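Local atomic coordinates of ABC transporter substrate-binding protein (Rhizobium radiobacter, PDB entry 6TFX), a protein that binds the opine mannopinic acid in the periplasm as the solute-binding component of an ABC transporter that imports mannityl-opines. Residues A248-H254 and A454-N460; I280-R284 and S344-L348; N468-F474 and T487-K493. All blocks are in the same frame, centred on the assembly; numbering follows the deposited sequence.

Interaction 1 (A248-H254 and A454-N460); sequences AELNLLH and AIPLTEN. With N72 ((2~{R})-2-[[(3~{R},4~{R},5~{S})-3,4,5,6-tetrakis(oxidanyl)-2-oxidanylidene-hexyl]amino]pentanedioic acid), chain C.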
loop_
_atom_site.group_PDB
_atom_site.type_symbol
_atom_site.label_atom_id
_atom_site.label_comp_id
_atom_site.label_asym_id
_atom_site.label_seq_id
_atom_site.Cartn_x
_atom_site.Cartn_y
_atom_site.Cartn_z
ATOM N N ALA A 248 7.255 -3.515 -5.531
ATOM C CA ALA A 248 8.180 -2.557 -4.945
ATOM C C ALA A 248 7.400 -1.282 -4.620
ATOM O O ALA A 248 6.569 -0.817 -5.417
ATOM C CB ALA A 248 9.289 -2.258 -5.923
ATOM N N GLU A 249 7.639 -0.729 -3.421
ATOM C CA GLU A 249 6.945 0.499 -3.029
ATOM C C GLU A 249 7.840 1.688 -3.370
ATOM O O GLU A 249 9.016 1.689 -2.989
ATOM C CB GLU A 249 6.682 0.476 -1.511
ATOM C CG GLU A 249 5.736 -0.639 -1.108
ATOM C CD GLU A 249 5.477 -0.604 0.383
ATOM O OE1 GLU A 249 6.329 -1.109 1.148
ATOM O OE2 GLU A 249 4.431 -0.055 0.789
ATOM N N LEU A 250 7.311 2.666 -4.115
ATOM C CA LEU A 250 8.116 3.833 -4.493
ATOM C C LEU A 250 8.021 4.904 -3.435
ATOM O O LEU A 250 6.904 5.302 -3.061
ATOM C CB LEU A 250 7.617 4.424 -5.830
ATOM C CG LEU A 250 8.232 5.744 -6.327
ATOM C CD1 LEU A 250 9.737 5.648 -6.520
ATOM C CD2 LEU A 250 7.565 6.191 -7.604
ATOM N N ASN A 251 9.197 5.428 -3.026
ATOM C CA ASN A 251 9.301 6.509 -2.058
ATOM C C ASN A 251 9.498 7.804 -2.820
ATOM O O ASN A 251 10.347 7.852 -3.719
ATOM C CB ASN A 251 10.527 6.284 -1.164
ATOM C CG ASN A 251 10.512 4.907 -0.547
ATOM O OD1 ASN A 251 11.349 4.033 -0.877
ATOM N ND2 ASN A 251 9.538 4.674 0.308
ATOM N N LEU A 252 8.725 8.832 -2.483
ATOM C CA LEU A 252 8.891 10.136 -3.124
ATOM C C LEU A 252 8.855 11.200 -2.058
ATOM O O LEU A 252 8.201 10.990 -1.022
ATOM C CB LEU A 252 7.723 10.451 -4.059
ATOM C CG LEU A 252 7.602 9.574 -5.306
ATOM C CD1 LEU A 252 6.318 8.732 -5.251
ATOM C CD2 LEU A 252 7.594 10.440 -6.549
ATOM N N LEU A 253 9.452 12.367 -2.348
ATOM C CA LEU A 253 9.271 13.569 -1.522
ATOM C C LEU A 253 8.172 14.333 -2.249
ATOM O O LEU A 253 8.412 14.859 -3.352
ATOM C CB LEU A 253 10.553 14.436 -1.531
ATOM C CG LEU A 253 11.733 13.838 -0.810
ATOM C CD1 LEU A 253 13.018 14.606 -1.166
ATOM C CD2 LEU A 253 11.492 13.880 0.701
ATOM N N HIS A 254 6.946 14.371 -1.662
ATOM C CA HIS A 254 5.822 15.117 -2.230
ATOM C C HIS A 254 5.925 16.507 -1.632
ATOM O O HIS A 254 5.872 16.642 -0.409
ATOM C CB HIS A 254 4.490 14.497 -1.812
ATOM C CG HIS A 254 4.323 13.125 -2.374
ATOM N ND1 HIS A 254 3.759 12.925 -3.628
ATOM C CD2 HIS A 254 4.671 11.930 -1.844
ATOM C CE1 HIS A 254 3.792 11.613 -3.834
ATOM N NE2 HIS A 254 4.320 10.962 -2.792
ATOM N N ALA A 454 6.810 16.384 -7.066
ATOM C CA ALA A 454 7.326 15.291 -6.265
ATOM C C ALA A 454 8.662 14.901 -6.844
ATOM O O ALA A 454 8.890 15.083 -8.052
ATOM C CB ALA A 454 6.376 14.103 -6.284
ATOM N N ILE A 455 9.552 14.436 -5.976
ATOM C CA ILE A 455 10.900 14.009 -6.360
ATOM C C ILE A 455 10.988 12.532 -6.045
ATOM O O ILE A 455 10.876 12.128 -4.888
ATOM C CB ILE A 455 11.985 14.803 -5.589
ATOM C CG1 ILE A 455 11.828 16.328 -5.789
ATOM C CG2 ILE A 455 13.376 14.295 -6.031
ATOM C CD1 ILE A 455 12.546 17.120 -4.690
ATOM N N PRO A 456 11.194 11.696 -7.065
ATOM C CA PRO A 456 11.258 10.255 -6.799
ATOM C C PRO A 456 12.570 9.870 -6.169
ATOM O O PRO A 456 13.631 10.456 -6.462
ATOM C CB PRO A 456 11.155 9.619 -8.186
ATOM C CG PRO A 456 11.615 10.667 -9.125
ATOM C CD PRO A 456 11.314 12.011 -8.505
ATOM N N LEU A 457 12.496 8.879 -5.296
ATOM C CA LEU A 457 13.705 8.379 -4.670
ATOM C C LEU A 457 13.861 6.961 -5.176
ATOM O O LEU A 457 13.914 6.760 -6.385
ATOM C CB LEU A 457 13.601 8.484 -3.136
ATOM C CG LEU A 457 13.219 9.889 -2.628
ATOM C CD1 LEU A 457 13.037 9.885 -1.183
ATOM C CD2 LEU A 457 14.245 10.904 -3.037
ATOM N N THR A 458 13.918 5.996 -4.282
ATOM C CA THR A 458 14.045 4.597 -4.674
ATOM C C THR A 458 12.690 3.906 -4.487
ATOM O O THR A 458 11.830 4.409 -3.749
ATOM C CB THR A 458 15.045 3.912 -3.726
ATOM O OG1 THR A 458 14.670 4.228 -2.367
ATOM C CG2 THR A 458 16.485 4.323 -4.009
ATOM N N GLU A 459 12.532 2.709 -5.096
ATOM C CA GLU A 459 11.410 1.829 -4.808
ATOM C C GLU A 459 12.069 0.613 -4.147
ATOM O O GLU A 459 13.216 0.272 -4.502
ATOM C CB GLU A 459 10.576 1.444 -6.049
ATOM C CG GLU A 459 11.329 0.670 -7.114
ATOM C CD GLU A 459 10.563 0.465 -8.408
ATOM O OE1 GLU A 459 9.422 0.967 -8.524
ATOM O OE2 GLU A 459 11.133 -0.163 -9.329
ATOM N N ASN A 460 11.395 -0.002 -3.165
ATOM C CA ASN A 460 11.988 -1.163 -2.503
ATOM C C ASN A 460 10.992 -2.338 -2.423
ATOM O O ASN A 460 9.817 -2.158 -2.082
ATOM C CB ASN A 460 12.429 -0.819 -1.063
ATOM C CG ASN A 460 11.544 0.198 -0.366
ATOM O OD1 ASN A 460 10.361 -0.051 -0.022
ATOM N ND2 ASN A 460 12.081 1.371 -0.210
HETATM O OAB N72 C . 12.586 2.605 3.211
HETATM C CAF N72 C . 11.289 2.966 2.696
HETATM C CAG N72 C . 10.045 2.568 3.560
HETATM O OAC N72 C . 10.333 1.620 4.536
HETATM C CAH N72 C . 8.800 2.394 2.688
HETATM O OAM N72 C . 8.880 2.273 1.319
HETATM C CAI N72 C . 7.629 1.431 2.729
HETATM O OAD N72 C . 8.029 0.182 3.248
HETATM C CAJ N72 C . 6.383 2.071 3.290
HETATM O OAE N72 C . 6.271 3.321 3.211
HETATM C CAK N72 C . 5.307 1.200 3.998
HETATM N N N72 C . 4.094 1.134 3.219
HETATM C CA N72 C . 2.875 1.686 3.676
HETATM C C N72 C . 2.903 2.614 4.859
HETATM O O N72 C . 3.006 3.900 4.970
HETATM C CB N72 C . 2.038 2.151 2.480
HETATM C CG N72 C . 0.970 3.227 2.680
HETATM C CD N72 C . -0.191 3.120 1.689
HETATM O OE1 N72 C . -0.556 2.002 1.202
HETATM O OE2 N72 C . -0.799 4.167 1.371
HETATM O OXT N72 C . 2.731 1.831 5.811
HETATM O O HOH W 1 8.478 -2.506 0.424
#

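Interaction 2 (I280-R284 and S344-L348); sequences IAKYR and SLAQL. With N72 ((2~{R})-2-[[(3~{R},4~{R},5~{S})-3,4,5,6-tetrakis(oxidanyl)-2-oxidanylidene-hexyl]amino]pentanedioic acid), chain C.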
loop_
_atom_site.group_PDB
_atom_site.type_symbol
_atom_site.label_atom_id
_atom_site.label_comp_id
_atom_site.label_asym_id
_atom_site.label_seq_id
_atom_site.Cartn_x
_atom_site.Cartn_y
_atom_site.Cartn_z
ATOM N N ILE A 280 21.380 6.262 -3.065
ATOM C CA ILE A 280 20.630 5.593 -1.997
ATOM C C ILE A 280 20.468 4.106 -2.377
ATOM O O ILE A 280 20.647 3.221 -1.526
ATOM C CB ILE A 280 19.239 6.257 -1.782
ATOM C CG1 ILE A 280 19.433 7.681 -1.226
ATOM C CG2 ILE A 280 18.328 5.400 -0.854
ATOM C CD1 ILE A 280 18.149 8.556 -1.317
ATOM N N ALA A 281 20.148 3.839 -3.661
ATOM C CA ALA A 281 19.966 2.452 -4.146
ATOM C C ALA A 281 21.274 1.661 -4.036
ATOM O O ALA A 281 21.251 0.512 -3.601
ATOM C CB ALA A 281 19.469 2.472 -5.593
ATOM N N LYS A 282 22.419 2.280 -4.394
ATOM C CA LYS A 282 23.737 1.609 -4.302
ATOM C C LYS A 282 24.069 1.287 -2.851
ATOM O O LYS A 282 24.511 0.184 -2.555
ATOM C CB LYS A 282 24.846 2.500 -4.891
ATOM C CG LYS A 282 25.258 2.090 -6.304
ATOM C CD LYS A 282 26.613 2.676 -6.712
ATOM C CE LYS A 282 26.527 4.039 -7.366
ATOM N NZ LYS A 282 26.054 3.963 -8.776
ATOM N N TYR A 283 23.802 2.238 -1.936
ATOM C CA TYR A 283 24.069 2.063 -0.503
ATOM C C TYR A 283 23.187 0.971 0.099
ATOM O O TYR A 283 23.692 0.074 0.795
ATOM C CB TYR A 283 23.852 3.393 0.243
ATOM C CG TYR A 283 23.885 3.249 1.748
ATOM C CD1 TYR A 283 25.084 3.030 2.422
ATOM C CD2 TYR A 283 22.718 3.333 2.503
ATOM C CE1 TYR A 283 25.113 2.836 3.801
ATOM C CE2 TYR A 283 22.735 3.149 3.885
ATOM C CZ TYR A 283 23.940 2.928 4.532
ATOM O OH TYR A 283 23.982 2.785 5.901
ATOM N N ARG A 284 21.859 1.064 -0.137
ATOM C CA ARG A 284 20.910 0.091 0.430
ATOM C C ARG A 284 21.021 -1.289 -0.196
ATOM O O ARG A 284 20.813 -2.275 0.502
ATOM C CB ARG A 284 19.474 0.603 0.346
ATOM C CG ARG A 284 19.222 1.745 1.322
ATOM C CD ARG A 284 17.778 2.228 1.256
ATOM N NE ARG A 284 17.368 2.725 2.565
ATOM C CZ ARG A 284 16.109 2.999 2.911
ATOM N NH1 ARG A 284 15.124 2.874 2.024
ATOM N NH2 ARG A 284 15.828 3.399 4.148
ATOM N N SER A 344 15.016 5.931 8.419
ATOM C CA SER A 344 16.383 5.861 7.903
ATOM C C SER A 344 16.469 6.534 6.527
ATOM O O SER A 344 17.420 7.268 6.279
ATOM C CB SER A 344 16.878 4.417 7.855
ATOM O OG SER A 344 16.047 3.646 7.011
ATOM N N LEU A 345 15.438 6.363 5.672
ATOM C CA LEU A 345 15.440 7.041 4.367
ATOM C C LEU A 345 15.444 8.575 4.555
ATOM O O LEU A 345 16.213 9.279 3.895
ATOM C CB LEU A 345 14.233 6.609 3.521
ATOM C CG LEU A 345 14.183 7.190 2.090
ATOM C CD1 LEU A 345 15.472 6.899 1.285
ATOM C CD2 LEU A 345 13.026 6.612 1.348
ATOM N N ALA A 346 14.607 9.092 5.483
ATOM C CA ALA A 346 14.567 10.544 5.727
ATOM C C ALA A 346 15.947 11.042 6.213
ATOM O O ALA A 346 16.387 12.128 5.834
ATOM C CB ALA A 346 13.485 10.873 6.759
ATOM N N GLN A 347 16.636 10.225 7.029
ATOM C CA GLN A 347 17.979 10.587 7.508
ATOM C C GLN A 347 18.986 10.607 6.354
ATOM O O GLN A 347 19.877 11.457 6.333
ATOM C CB GLN A 347 18.444 9.634 8.608
ATOM C CG GLN A 347 17.715 9.931 9.922
ATOM C CD GLN A 347 17.778 8.803 10.908
ATOM O OE1 GLN A 347 18.359 7.742 10.650
ATOM N NE2 GLN A 347 17.149 8.997 12.054
ATOM N N LEU A 348 18.849 9.689 5.387
ATOM C CA LEU A 348 19.755 9.695 4.215
ATOM C C LEU A 348 19.537 10.957 3.386
ATOM O O LEU A 348 20.511 11.595 2.965
ATOM C CB LEU A 348 19.528 8.473 3.337
ATOM C CG LEU A 348 19.951 7.121 3.952
ATOM C CD1 LEU A 348 19.597 5.996 3.008
ATOM C CD2 LEU A 348 21.475 7.071 4.246
HETATM O OAB N72 C . 12.586 2.605 3.211
HETATM C CAF N72 C . 11.289 2.966 2.696
HETATM C CAG N72 C . 10.045 2.568 3.560
HETATM O OAC N72 C . 10.333 1.620 4.536
HETATM C CAH N72 C . 8.800 2.394 2.688
HETATM O OAM N72 C . 8.880 2.273 1.319
HETATM C CAI N72 C . 7.629 1.431 2.729
HETATM O OAD N72 C . 8.029 0.182 3.248
HETATM C CAJ N72 C . 6.383 2.071 3.290
HETATM O OAE N72 C . 6.271 3.321 3.211
HETATM C CAK N72 C . 5.307 1.200 3.998
HETATM N N N72 C . 4.094 1.134 3.219
HETATM C CA N72 C . 2.875 1.686 3.676
HETATM C C N72 C . 2.903 2.614 4.859
HETATM O O N72 C . 3.006 3.900 4.970
HETATM C CB N72 C . 2.038 2.151 2.480
HETATM C CG N72 C . 0.970 3.227 2.680
HETATM C CD N72 C . -0.191 3.120 1.689
HETATM O OE1 N72 C . -0.556 2.002 1.202
HETATM O OE2 N72 C . -0.799 4.167 1.371
HETATM O OXT N72 C . 2.731 1.831 5.811
#

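Interaction 3 (N468-F474 and T487-K493); sequences NKLGWGF and TEQTYFK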
loop_
_atom_site.group_PDB
_atom_site.type_symbol
_atom_site.label_atom_id
_atom_site.label_comp_id
_atom_site.label_asym_id
_atom_site.label_seq_id
_atom_site.Cartn_x
_atom_site.Cartn_y
_atom_site.Cartn_z
ATOM N N ASN A 468 13.537 -21.893 7.571
ATOM C CA ASN A 468 13.180 -22.783 6.458
ATOM C C ASN A 468 12.206 -23.915 6.859
ATOM O O ASN A 468 11.750 -24.649 5.984
ATOM C CB ASN A 468 14.411 -23.337 5.721
ATOM C CG ASN A 468 15.297 -24.240 6.530
ATOM O OD1 ASN A 468 15.077 -24.494 7.724
ATOM N ND2 ASN A 468 16.341 -24.731 5.888
ATOM N N LYS A 469 11.869 -24.035 8.165
ATOM C CA LYS A 469 10.878 -25.004 8.646
ATOM C C LYS A 469 9.462 -24.509 8.280
ATOM O O LYS A 469 8.510 -25.276 8.372
ATOM C CB LYS A 469 10.998 -25.216 10.167
ATOM C CG LYS A 469 10.714 -23.991 11.036
ATOM C CD LYS A 469 10.853 -24.336 12.521
ATOM C CE LYS A 469 11.044 -23.110 13.382
ATOM N NZ LYS A 469 11.634 -23.460 14.703
ATOM N N LEU A 470 9.314 -23.218 7.929
ATOM C CA LEU A 470 7.991 -22.685 7.596
ATOM C C LEU A 470 7.801 -22.780 6.086
ATOM O O LEU A 470 8.697 -22.399 5.348
ATOM C CB LEU A 470 7.910 -21.208 8.045
ATOM C CG LEU A 470 6.614 -20.433 7.657
ATOM C CD1 LEU A 470 5.362 -21.080 8.255
ATOM C CD2 LEU A 470 6.692 -19.018 8.122
ATOM N N GLY A 471 6.658 -23.310 5.649
ATOM C CA GLY A 471 6.307 -23.389 4.238
ATOM C C GLY A 471 5.083 -22.533 3.960
ATOM O O GLY A 471 4.091 -22.603 4.704
ATOM N N TRP A 472 5.134 -21.680 2.915
ATOM C CA TRP A 472 3.975 -20.845 2.613
ATOM C C TRP A 472 2.831 -21.634 1.966
ATOM O O TRP A 472 1.674 -21.243 2.099
ATOM C CB TRP A 472 4.341 -19.688 1.675
ATOM C CG TRP A 472 5.403 -18.754 2.187
ATOM C CD1 TRP A 472 6.570 -18.431 1.561
ATOM C CD2 TRP A 472 5.353 -17.959 3.383
ATOM N NE1 TRP A 472 7.271 -17.508 2.307
ATOM C CE2 TRP A 472 6.542 -17.191 3.427
ATOM C CE3 TRP A 472 4.415 -17.812 4.424
ATOM C CZ2 TRP A 472 6.830 -16.311 4.483
ATOM C CZ3 TRP A 472 4.717 -16.960 5.485
ATOM C CH2 TRP A 472 5.916 -16.230 5.508
ATOM N N GLY A 473 3.171 -22.705 1.247
ATOM C CA GLY A 473 2.209 -23.494 0.484
ATOM C C GLY A 473 2.163 -23.079 -0.979
ATOM O O GLY A 473 1.429 -23.655 -1.793
ATOM N N PHE A 474 2.980 -22.093 -1.325
ATOM C CA PHE A 474 3.049 -21.539 -2.690
ATOM C C PHE A 474 4.317 -20.678 -2.756
ATOM O O PHE A 474 4.932 -20.393 -1.730
ATOM C CB PHE A 474 1.818 -20.650 -2.979
ATOM C CG PHE A 474 1.463 -19.689 -1.867
ATOM C CD1 PHE A 474 2.111 -18.464 -1.744
ATOM C CD2 PHE A 474 0.506 -20.031 -0.912
ATOM C CE1 PHE A 474 1.809 -17.592 -0.685
ATOM C CE2 PHE A 474 0.214 -19.166 0.150
ATOM C CZ PHE A 474 0.864 -17.953 0.250
ATOM N N THR A 487 -2.158 -18.177 4.876
ATOM C CA THR A 487 -3.439 -18.728 4.453
ATOM C C THR A 487 -3.699 -20.045 5.178
ATOM O O THR A 487 -2.920 -20.460 6.055
ATOM C CB THR A 487 -3.461 -18.995 2.921
ATOM O OG1 THR A 487 -2.646 -20.125 2.646
ATOM C CG2 THR A 487 -3.024 -17.780 2.069
ATOM N N GLU A 488 -4.768 -20.742 4.762
ATOM C CA GLU A 488 -5.081 -22.073 5.307
ATOM C C GLU A 488 -3.999 -23.103 4.865
ATOM O O GLU A 488 -3.952 -24.212 5.397
ATOM C CB GLU A 488 -6.499 -22.522 4.866
ATOM C CG GLU A 488 -6.635 -23.014 3.424
ATOM C CD GLU A 488 -6.620 -21.965 2.330
ATOM O OE1 GLU A 488 -6.474 -20.760 2.638
ATOM O OE2 GLU A 488 -6.777 -22.353 1.153
ATOM N N GLN A 489 -3.169 -22.748 3.863
ATOM C CA GLN A 489 -2.136 -23.653 3.325
ATOM C C GLN A 489 -0.804 -23.558 4.095
ATOM O O GLN A 489 0.033 -24.442 3.975
ATOM C CB GLN A 489 -1.854 -23.331 1.841
ATOM C CG GLN A 489 -3.066 -23.201 0.917
ATOM C CD GLN A 489 -2.777 -22.220 -0.220
ATOM O OE1 GLN A 489 -2.326 -22.620 -1.299
ATOM N NE2 GLN A 489 -3.009 -20.905 -0.012
ATOM N N THR A 490 -0.566 -22.441 4.798
ATOM C CA THR A 490 0.695 -22.210 5.518
ATOM C C THR A 490 0.934 -23.324 6.544
ATOM O O THR A 490 0.024 -23.704 7.280
ATOM C CB THR A 490 0.664 -20.861 6.208
ATOM O OG1 THR A 490 0.170 -19.904 5.269
ATOM C CG2 THR A 490 2.050 -20.443 6.728
ATOM N N TYR A 491 2.157 -23.833 6.602
ATOM C CA TYR A 491 2.428 -24.958 7.491
ATOM C C TYR A 491 3.872 -24.967 8.004
ATOM O O TYR A 491 4.733 -24.316 7.423
ATOM C CB TYR A 491 2.147 -26.271 6.703
ATOM C CG TYR A 491 3.114 -26.494 5.560
ATOM C CD1 TYR A 491 2.902 -25.903 4.317
ATOM C CD2 TYR A 491 4.263 -27.263 5.728
ATOM C CE1 TYR A 491 3.821 -26.045 3.281
ATOM C CE2 TYR A 491 5.184 -27.425 4.691
ATOM C CZ TYR A 491 4.955 -26.814 3.465
ATOM O OH TYR A 491 5.838 -26.941 2.413
ATOM N N PHE A 492 4.139 -25.811 9.025
ATOM C CA PHE A 492 5.476 -26.046 9.551
ATOM C C PHE A 492 5.884 -27.489 9.200
ATOM O O PHE A 492 5.039 -28.387 9.154
ATOM C CB PHE A 492 5.521 -25.862 11.075
ATOM C CG PHE A 492 5.543 -24.415 11.478
ATOM C CD1 PHE A 492 6.699 -23.658 11.344
ATOM C CD2 PHE A 492 4.403 -23.801 11.985
ATOM C CE1 PHE A 492 6.713 -22.306 11.701
ATOM C CE2 PHE A 492 4.430 -22.457 12.377
ATOM C CZ PHE A 492 5.584 -21.722 12.227
ATOM N N LYS A 493 7.175 -27.682 8.939
ATOM C CA LYS A 493 7.766 -28.964 8.559
ATOM C C LYS A 493 8.413 -29.649 9.767
ATOM O O LYS A 493 8.980 -28.978 10.633
ATOM C CB LYS A 493 8.870 -28.725 7.513
ATOM C CG LYS A 493 8.399 -28.061 6.232
ATOM C CD LYS A 493 9.530 -27.306 5.572
ATOM C CE LYS A 493 9.024 -26.439 4.447
ATOM N NZ LYS A 493 10.113 -25.646 3.840
HETATM O O HOH W 2 1.456 -18.881 3.337
HETATM O O HOH W 3 -0.764 -25.334 -1.080
#

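Interaction 1 (A248-H254 and A454-N460)
Strands 248-254 and 454-460 run antiparallel, their axes 4.2 Å apart at closest approach and 162° between their directions. Six backbone hydrogen bonds join them, from the reciprocal pair of Glu249 and Asn460 (N to O, 2.9 Å each way) to that of Leu253 and Ile455 (likewise 2.9 Å). Between these, Asn251 N donates to Thr458 O and Leu457 N to Asn251 O, both at 2.9 Å; an extra residue on the second strand, between Pro456 and Glu459, makes a beta bulge that shifts the register by one. On the face carrying Leu250, Leu252 and His254, Leu252 CD2 packs on Ala454 CB (3.9 Å) and Pro456 CB (4.0 Å), and Tyr395 and Tyr400 of helix 392-400 cover this side. The opposite face carries Glu249, Leu253, Ile455 and Asn460; Leu253 also meets Leu457 (CG to CD1, 4.2 Å). Glu249 accepts from the opine through OE2 (N72 N, 2.7 Å) and OE1 (N72 OAD, 3.0 Å), while Asn460 OD1 accepts from N72 OAM at 3.1 Å. The carboxylate thus takes the ligand amine and one hydroxyl, the Asn460 amide oxygen a second, so the strands meet both amino-acid nitrogen and sugar-derived chain.

Interaction 2 (I280-R284 and S344-L348)
Leu348, Arg284 and Leu345 carry most of the surface buried where helix 277-284 meets helix 340-353. Leu348 points into the gap between the helices and reaches three residues with one methyl: its CD1 lies 4.1 Å from Ile280 CG2, 4.1 Å from Tyr283 CD2 and 4.0 Å from Arg284 NE. Ile280 CG2 also meets Leu345 CD1 at 3.9 Å, so a small apolar patch forms beside the stem of the arginine. The short segments' axes come no closer than 12.2 Å, at 129° between their directions, and the nearest alpha carbons, those of Ile280 and Leu348, are still 7.5 Å apart. Side chains therefore bridge the space, without close backbone packing. In the solute-binding protein fold, a ligand is held in the cleft between two lobes; here the helix pair lies against the sheet that lines this cleft, with Ile280 on Thr458 and Leu345 on both Leu457 and Leu383. Arg284 extends from the last turn of its helix into the pocket, where NH1 donates to N72 OAB (2.8 Å), a hydroxyl at the sugar-derived end of mannopinic acid. Leu345 CD1 lies over one face of the guanidinium, whereas Ser344 OG and the ligand hydroxyl sit at its edge. Arg284 NH2 is 2.9 Å from Ser344 OG and is hydrogen-bonded to the carbonyl of Gly341. Ser344 OG in turn is hydrogen-bonded to the carbonyls of Pro340 and Gly341, in the first turn of helix 340-353.

Interaction 3 (N468-F474 and T487-K493)
A glycine lies under an aromatic ring: Gly471 CA sits 4.0 Å from the centroid of the Tyr491 ring, over its face, in a CH-pi contact. A beta carbon there would clash with the ring. The same two residues form the hydrogen-bonded pair of a minimal antiparallel ladder, Gly471 N to Tyr491 O at 2.8 Å and Tyr491 N to Gly471 O at 3.0 Å. Beyond it, Lys493 N donates to Lys469 O (2.8 Å), and Lys493 NZ to Asn468 O (2.9 Å). This two-stranded sheet pairs the C-terminal end of the chain with the segment after strand 454-467. On its other face Leu470 CD1 lies over the Phe492 ring, 4.1 Å from the centroid, and both side chains touch Leu6 of strand 5-10. Thr487 to Thr490 form a type I turn, and Thr487 OG1 accepts from Gln489 N (2.9 Å) in an ST turn. One water spans Trp472 O (2.7 Å) and Thr490 OG1 (2.5 Å); another links Gly473 O (2.9 Å) to Gln489 OE1 (3.1 Å).

Overall arrangement
From the N terminus, strand 240-255 comes first and waits some 200 residues for its partner in interaction 1. Inside that long loop, helix 277-284 and helix 340-353 meet as interaction 2, closing a shorter excursion before the chain returns as strand 454-467. Nesting here brings the two contacts together in space: their centres are 11 Å apart, they touch through Asn251 and Leu345 and through Thr458 and Ile280, and both reach the bound opine. Interaction 3 is a short local closure in series with the others, its centre about 32 Å from that of interaction 1; strand 454-467 runs from the pocket toward the segment on which the C-terminal end of the chain pairs.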